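Local atomic coordinates of dTDP-4-amino-4,6-dideoxyglucose formyltransferase (Shewanella sp. FDAARGOS_354, PDB entry 6V2T), a protein that probably transfers a formyl group from a folate cofactor to the amino group of dTDP-4-amino-4,6-dideoxyglucose, probably in making lipopolysaccharide O-antigen. Residues B[29-34]-B[61-66]; B[54-59]-B[90-95]. One frame throughout, in Å; residues are numbered along the deposited sequence.

Contact 1: residues B[29-34]-B[61-66]; sequences VSDNKP and AINKNP. With 0FX (dTDP-4-amino-4,6-dideoxyglucose), chain G.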
loop_
_atom_site.group_PDB
_atom_site.type_symbol
_atom_site.label_atom_id
_atom_site.label_comp_id
_atom_site.label_asym_id
_atom_site.label_seq_id
_atom_site.Cartn_x
_atom_site.Cartn_y
_atom_site.Cartn_z
ATOM N N VAL B 29 -13.503 1.412 31.371
ATOM C CA VAL B 29 -12.588 2.488 30.915
ATOM C C VAL B 29 -11.984 2.037 29.594
ATOM O O VAL B 29 -11.353 0.963 29.537
ATOM C CB VAL B 29 -11.477 2.824 31.915
ATOM C CG1 VAL B 29 -10.707 4.062 31.478
ATOM C CG2 VAL B 29 -12.013 3.009 33.317
ATOM N N SER B 30 -12.154 2.845 28.567
ATOM C CA SER B 30 -11.842 2.433 27.187
ATOM C C SER B 30 -11.547 3.641 26.297
ATOM O O SER B 30 -12.275 4.656 26.383
ATOM C CB SER B 30 -12.973 1.655 26.629
ATOM O OG SER B 30 -12.637 1.226 25.324
ATOM N N ASP B 31 -10.568 3.481 25.413
ATOM C CA ASP B 31 -10.180 4.511 24.412
ATOM C C ASP B 31 -10.337 3.942 22.998
ATOM O O ASP B 31 -9.694 4.487 22.093
ATOM C CB ASP B 31 -8.770 5.007 24.726
ATOM C CG ASP B 31 -8.768 5.834 25.997
ATOM O OD1 ASP B 31 -9.500 6.861 26.044
ATOM O OD2 ASP B 31 -8.094 5.423 26.941
ATOM N N ASN B 32 -11.167 2.903 22.836
ATOM C CA ASN B 32 -11.401 2.154 21.572
ATOM C C ASN B 32 -12.908 2.114 21.285
ATOM O O ASN B 32 -13.672 1.419 22.020
ATOM C CB ASN B 32 -10.795 0.752 21.638
ATOM C CG ASN B 32 -10.759 0.038 20.299
ATOM O OD1 ASN B 32 -11.676 -0.706 19.960
ATOM N ND2 ASN B 32 -9.695 0.250 19.541
ATOM N N LYS B 33 -13.352 2.855 20.267
ATOM C CA LYS B 33 -14.796 2.958 19.945
ATOM C C LYS B 33 -15.307 1.581 19.537
ATOM O O LYS B 33 -16.359 1.169 20.016
ATOM C CB LYS B 33 -15.066 4.027 18.878
ATOM C CG LYS B 33 -16.525 4.445 18.766
ATOM C CD LYS B 33 -16.974 4.750 17.354
ATOM C CE LYS B 33 -18.377 4.257 17.076
ATOM N NZ LYS B 33 -18.622 4.129 15.622
ATOM N N PRO B 34 -14.623 0.817 18.650
ATOM C CA PRO B 34 -15.103 -0.518 18.281
ATOM C C PRO B 34 -15.429 -1.416 19.491
ATOM O O PRO B 34 -16.519 -1.938 19.526
ATOM C CB PRO B 34 -13.963 -1.074 17.413
ATOM C CG PRO B 34 -13.350 0.168 16.789
ATOM C CD PRO B 34 -13.417 1.201 17.893
ATOM N N ALA B 61 -8.366 10.479 30.127
ATOM C CA ALA B 61 -8.097 11.936 30.096
ATOM C C ALA B 61 -7.060 12.236 29.002
ATOM O O ALA B 61 -7.269 13.181 28.221
ATOM C CB ALA B 61 -7.621 12.372 31.468
ATOM N N ILE B 62 -6.024 11.402 28.908
ATOM C CA ILE B 62 -4.854 11.611 28.000
ATOM C C ILE B 62 -5.256 11.350 26.537
ATOM O O ILE B 62 -4.455 11.688 25.638
ATOM C CB ILE B 62 -3.662 10.752 28.470
ATOM C CG1 ILE B 62 -2.342 11.260 27.882
ATOM C CG2 ILE B 62 -3.891 9.275 28.184
ATOM C CD1 ILE B 62 -1.130 11.030 28.762
ATOM N N ASN B 63 -6.450 10.792 26.297
ATOM C CA ASN B 63 -7.000 10.563 24.936
ATOM C C ASN B 63 -6.920 11.897 24.196
ATOM O O ASN B 63 -7.527 12.884 24.680
ATOM C CB ASN B 63 -8.426 9.989 24.939
ATOM C CG ASN B 63 -8.819 9.372 23.615
ATOM O OD1 ASN B 63 -8.430 9.875 22.565
ATOM N ND2 ASN B 63 -9.573 8.279 23.638
ATOM N N LYS B 64 -6.163 11.914 23.099
ATOM C CA LYS B 64 -5.919 13.113 22.257
ATOM C C LYS B 64 -7.055 13.314 21.241
ATOM O O LYS B 64 -7.179 14.457 20.775
ATOM C CB LYS B 64 -4.554 13.002 21.568
ATOM C CG LYS B 64 -3.369 12.825 22.510
ATOM C CD LYS B 64 -2.009 12.990 21.842
ATOM C CE LYS B 64 -1.495 14.417 21.836
ATOM N NZ LYS B 64 -1.154 14.883 23.201
ATOM N N ASN B 65 -7.855 12.295 20.889
ATOM C CA ASN B 65 -8.979 12.474 19.922
ATOM C C ASN B 65 -10.251 11.783 20.411
ATOM O O ASN B 65 -10.683 10.786 19.842
ATOM C CB ASN B 65 -8.614 12.008 18.511
ATOM C CG ASN B 65 -9.535 12.582 17.452
ATOM O OD1 ASN B 65 -10.746 12.712 17.655
ATOM N ND2 ASN B 65 -8.968 12.941 16.312
ATOM N N PRO B 66 -10.949 12.328 21.429
ATOM C CA PRO B 66 -12.041 11.606 22.078
ATOM C C PRO B 66 -13.384 11.661 21.338
ATOM O O PRO B 66 -14.280 10.963 21.748
ATOM C CB PRO B 66 -12.195 12.318 23.433
ATOM C CG PRO B 66 -11.103 13.377 23.476
ATOM C CD PRO B 66 -10.721 13.643 22.038
HETATM O O4P 0FX G . -5.324 -0.931 20.202
HETATM P P2 0FX G . -5.834 0.486 20.474
HETATM O O3P 0FX G . -7.203 0.505 21.077
HETATM O O1G 0FX G . -4.820 0.993 21.561
HETATM C C1G 0FX G . -5.341 1.482 22.795
HETATM C C2G 0FX G . -4.565 2.755 23.069
HETATM O O2G 0FX G . -4.728 3.768 22.060
HETATM C C3G 0FX G . -3.098 2.364 23.138
HETATM O O3G 0FX G . -2.376 3.548 23.508
HETATM C C4G 0FX G . -2.867 1.195 24.115
HETATM N N4A 0FX G . -1.503 0.688 23.938
HETATM C C5G 0FX G . -3.805 0.008 23.936
HETATM C C6G 0FX G . -3.652 -0.995 25.098
HETATM O O5G 0FX G . -5.145 0.500 23.840
HETATM O OPP 0FX G . -6.087 1.629 19.244
HETATM P P 0FX G . -4.756 2.238 18.682
HETATM O O1P 0FX G . -3.884 2.982 19.580
HETATM O O2P 0FX G . -5.162 3.233 17.628
HETATM O O5 0FX G . -3.915 1.220 17.818
HETATM C C5 0FX G . -4.544 0.277 16.991
HETATM C C4 0FX G . -3.501 -0.181 15.964
HETATM O O4 0FX G . -3.171 0.859 15.042
HETATM C C3 0FX G . -2.134 -0.548 16.568
HETATM O O3 0FX G . -2.124 -1.854 17.129
HETATM C C2 0FX G . -1.133 -0.350 15.403
HETATM C C1 0FX G . -1.855 0.773 14.608
HETATM N N11 0FX G . -1.194 2.048 14.847
HETATM C C61 0FX G . -1.670 2.957 15.728
HETATM C C51 0FX G . -0.997 4.167 15.886
HETATM C C5A 0FX G . -1.513 5.198 16.884
HETATM C C21 0FX G . -0.095 2.296 14.124
HETATM O O21 0FX G . 0.348 1.353 13.255
HETATM N N31 0FX G . 0.597 3.453 14.259
HETATM C C41 0FX G . 0.158 4.398 15.132
HETATM O O41 0FX G . 0.899 5.535 15.289
#
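Asn-63 reaches across to Asp-31 with its amide nitrogen, and this single hydrogen bond carries the contact. One residue earlier, Ile-62 turns its side chain away from 29-34 and lies against Lys-101, a residue of the nucleotide-sugar pocket. At Asn-63, CG stands anti to the backbone N (chi1 -162°), which sends ND2 out toward the carboxylate; ND2 lies 2.8 Å from Asp-31 OD1. The nitrogen meets that oxygen on its anti side, 32° out of the carboxylate plane, and the amide and carboxylate planes are 72° apart, so the two flat groups meet steeply rather than face to face. Asp-31 OD2 is held by Ser-60 OG and the backbone N of Lys-101, and the carboxylate therefore ties together three loops at the carboxyl ends of parallel strands, where Rossmann-like folds place their binding sites. The other branch of the Asn-63 amide turns back on its own loop: OD1 accepts from Asn-65 N at 3.0 Å, closing an Asx turn. On the opposing segment Asn-32 faces the ligand, with ND2 2.9 Å from O3P of dTDP-4-amino-4,6-dideoxyglucose, while its OD1 caps helix 33-45 by accepting from Leu-35 N.

Contact 2: residues B[54-59]-B[90-95]; sequences TFDYRY and EHYELV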
loop_
_atom_site.group_PDB
_atom_site.type_symbol
_atom_site.label_atom_id
_atom_site.label_comp_id
_atom_site.label_asym_id
_atom_site.label_seq_id
_atom_site.Cartn_x
_atom_site.Cartn_y
_atom_site.Cartn_z
ATOM N N THR B 54 -25.091 -2.623 36.837
ATOM C CA THR B 54 -25.054 -1.453 35.914
ATOM C C THR B 54 -23.616 -1.112 35.498
ATOM O O THR B 54 -22.703 -0.996 36.379
ATOM C CB THR B 54 -25.830 -0.247 36.448
ATOM O OG1 THR B 54 -25.135 0.350 37.536
ATOM C CG2 THR B 54 -27.218 -0.641 36.901
ATOM N N PHE B 55 -23.457 -0.935 34.183
ATOM C CA PHE B 55 -22.203 -0.578 33.477
ATOM C C PHE B 55 -22.159 0.920 33.194
ATOM O O PHE B 55 -23.092 1.446 32.563
ATOM C CB PHE B 55 -22.136 -1.359 32.179
ATOM C CG PHE B 55 -22.047 -2.840 32.382
ATOM C CD1 PHE B 55 -20.819 -3.446 32.556
ATOM C CD2 PHE B 55 -23.185 -3.626 32.402
ATOM C CE1 PHE B 55 -20.737 -4.812 32.722
ATOM C CE2 PHE B 55 -23.096 -4.998 32.589
ATOM C CZ PHE B 55 -21.876 -5.585 32.744
ATOM N N ASP B 56 -21.119 1.585 33.696
ATOM C CA ASP B 56 -20.742 2.982 33.364
ATOM C C ASP B 56 -19.532 2.946 32.430
ATOM O O ASP B 56 -18.720 2.028 32.573
ATOM C CB ASP B 56 -20.399 3.776 34.611
ATOM C CG ASP B 56 -21.608 4.021 35.484
ATOM O OD1 ASP B 56 -22.701 3.763 35.007
ATOM O OD2 ASP B 56 -21.425 4.455 36.615
ATOM N N TYR B 57 -19.451 3.871 31.480
ATOM C CA TYR B 57 -18.381 3.902 30.455
ATOM C C TYR B 57 -17.653 5.237 30.555
ATOM O O TYR B 57 -18.318 6.274 30.666
ATOM C CB TYR B 57 -18.967 3.654 29.066
ATOM C CG TYR B 57 -19.703 2.351 28.924
ATOM C CD1 TYR B 57 -20.995 2.201 29.403
ATOM C CD2 TYR B 57 -19.090 1.247 28.352
ATOM C CE1 TYR B 57 -21.676 1.000 29.279
ATOM C CE2 TYR B 57 -19.766 0.046 28.204
ATOM C CZ TYR B 57 -21.060 -0.080 28.675
ATOM O OH TYR B 57 -21.706 -1.278 28.530
ATOM N N ARG B 58 -16.319 5.210 30.507
ATOM C CA ARG B 58 -15.475 6.428 30.535
ATOM C C ARG B 58 -14.276 6.214 29.601
ATOM O O ARG B 58 -13.867 5.029 29.387
ATOM C CB ARG B 58 -15.035 6.734 31.970
ATOM C CG ARG B 58 -16.174 6.874 32.972
ATOM C CD ARG B 58 -16.955 8.172 32.839
ATOM N NE ARG B 58 -17.905 8.350 33.926
ATOM C CZ ARG B 58 -19.158 7.930 33.898
ATOM N NH1 ARG B 58 -19.949 8.130 34.939
ATOM N NH2 ARG B 58 -19.622 7.322 32.828
ATOM N N TYR B 59 -13.740 7.298 29.043
ATOM C CA TYR B 59 -12.504 7.250 28.221
ATOM C C TYR B 59 -11.409 7.945 29.023
ATOM O O TYR B 59 -11.719 8.549 30.065
ATOM C CB TYR B 59 -12.731 7.842 26.830
ATOM C CG TYR B 59 -13.008 9.320 26.849
ATOM C CD1 TYR B 59 -11.978 10.225 27.016
ATOM C CD2 TYR B 59 -14.296 9.814 26.717
ATOM C CE1 TYR B 59 -12.209 11.589 27.049
ATOM C CE2 TYR B 59 -14.543 11.178 26.727
ATOM C CZ TYR B 59 -13.496 12.068 26.902
ATOM O OH TYR B 59 -13.712 13.416 26.937
ATOM N N GLU B 90 -14.593 4.031 45.878
ATOM C CA GLU B 90 -15.873 4.330 46.568
ATOM C C GLU B 90 -17.045 3.598 45.889
ATOM O O GLU B 90 -17.814 2.953 46.602
ATOM C CB GLU B 90 -16.062 5.853 46.599
ATOM C CG GLU B 90 -17.421 6.316 47.098
ATOM C CD GLU B 90 -17.786 5.815 48.482
ATOM O OE1 GLU B 90 -16.867 5.423 49.238
ATOM O OE2 GLU B 90 -18.992 5.813 48.803
ATOM N N HIS B 91 -17.183 3.671 44.565
ATOM C CA HIS B 91 -18.463 3.438 43.852
ATOM C C HIS B 91 -18.512 2.093 43.115
ATOM O O HIS B 91 -19.625 1.589 42.888
ATOM C CB HIS B 91 -18.709 4.600 42.875
ATOM C CG HIS B 91 -20.130 4.717 42.430
ATOM N ND1 HIS B 91 -21.067 5.453 43.137
ATOM C CD2 HIS B 91 -20.781 4.183 41.365
ATOM C CE1 HIS B 91 -22.234 5.371 42.518
ATOM N NE2 HIS B 91 -22.082 4.594 41.429
ATOM N N TYR B 92 -17.381 1.543 42.669
ATOM C CA TYR B 92 -17.402 0.392 41.738
ATOM C C TYR B 92 -16.928 -0.896 42.418
ATOM O O TYR B 92 -15.981 -0.909 43.192
ATOM C CB TYR B 92 -16.597 0.730 40.483
ATOM C CG TYR B 92 -17.247 1.800 39.651
ATOM C CD1 TYR B 92 -18.294 1.494 38.803
ATOM C CD2 TYR B 92 -16.826 3.118 39.731
ATOM C CE1 TYR B 92 -18.903 2.474 38.033
ATOM C CE2 TYR B 92 -17.422 4.114 38.964
ATOM C CZ TYR B 92 -18.470 3.787 38.124
ATOM O OH TYR B 92 -19.071 4.750 37.371
ATOM N N GLU B 93 -17.567 -1.997 42.065
ATOM C CA GLU B 93 -17.140 -3.346 42.529
ATOM C C GLU B 93 -16.087 -3.920 41.570
ATOM O O GLU B 93 -15.331 -4.848 41.979
ATOM C CB GLU B 93 -18.357 -4.262 42.623
ATOM C CG GLU B 93 -19.193 -3.996 43.855
ATOM C CD GLU B 93 -19.914 -2.655 43.889
ATOM O OE1 GLU B 93 -20.588 -2.292 42.887
ATOM O OE2 GLU B 93 -19.798 -1.988 44.907
ATOM N N LEU B 94 -16.092 -3.474 40.321
ATOM C CA LEU B 94 -15.200 -4.008 39.255
ATOM C C LEU B 94 -14.840 -2.903 38.270
ATOM O O LEU B 94 -15.751 -2.199 37.840
ATOM C CB LEU B 94 -15.919 -5.143 38.533
ATOM C CG LEU B 94 -15.216 -5.666 37.280
ATOM C CD1 LEU B 94 -13.873 -6.320 37.655
ATOM C CD2 LEU B 94 -16.095 -6.653 36.521
ATOM N N VAL B 95 -13.577 -2.837 37.846
ATOM C CA VAL B 95 -13.144 -1.972 36.718
ATOM C C VAL B 95 -12.601 -2.868 35.611
ATOM O O VAL B 95 -11.764 -3.740 35.928
ATOM C CB VAL B 95 -12.111 -0.914 37.142
ATOM C CG1 VAL B 95 -11.758 0.001 35.976
ATOM C CG2 VAL B 95 -12.600 -0.111 38.321
#
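Tyr-92 brings its hydroxyl to the carboxylate of Asp-56 over one face of the parallel part of the mixed sheet in this Rossmann-like domain. Strand 24-30 runs between the strands that bear or follow the two residues, and the Tyr-92 side chain rests on its Leu-27. The tight part lies where the Tyr-92 hydroxyl meets Asp-56, mainly at OD2. With Tyr-92 CG anti to the carbonyl carbon, beside the backbone N (chi1 -68°), OH donates to Asp-56 OD2 at a modelled 2.5 Å, a very short hydrogen bond whose exact length deserves caution. Asp-56 OD2 sits at the ring edge, near the ring plane, and the carboxylate plane stands 87° to the ring. Asp-56 CB also approaches Tyr-92 OH, at 3.2 Å. The backbones remain well apart, with 9.4 Å between the CA atoms of Asp-56 and Tyr-92. His-91 CD2 covers part of one ring face, toward the rim. The loose side is at partly exposed Arg-58, which has two conformers; only for the one described does Tyr-92 OH lie over a guanidinium face, 4.3 Å from NH1, and does NH2, less certainly, donate to Tyr-57 O at 2.7 Å, from above the carbonyl plane.

Overall arrangement
Strand 53-60 joins the two contacts: contact 2 is made by Asp-56 and, loosely, Arg-58 on it, and the chain leaving its carboxyl end supplies 61-66 to contact 1. Their centres are 16 Å apart, yet they touch directly. Ser-30 N lies 2.9 Å from Arg-58 O, a probable hydrogen bond of the neighbouring parallel strands 24-30 and 53-60. Tyr-59 bridges further, its CB being 3.5 Å from Asp-31 OD1 and its CE1 3.7 Å from Pro-66 CB. Contact 1 reaches the nucleotide sugar through Asn-32, while the Asp-31 side chain stays about 8 Å from the folic acid. Contact 2 is more remote, with the Arg-58 side chain about 13 Å from the folic acid.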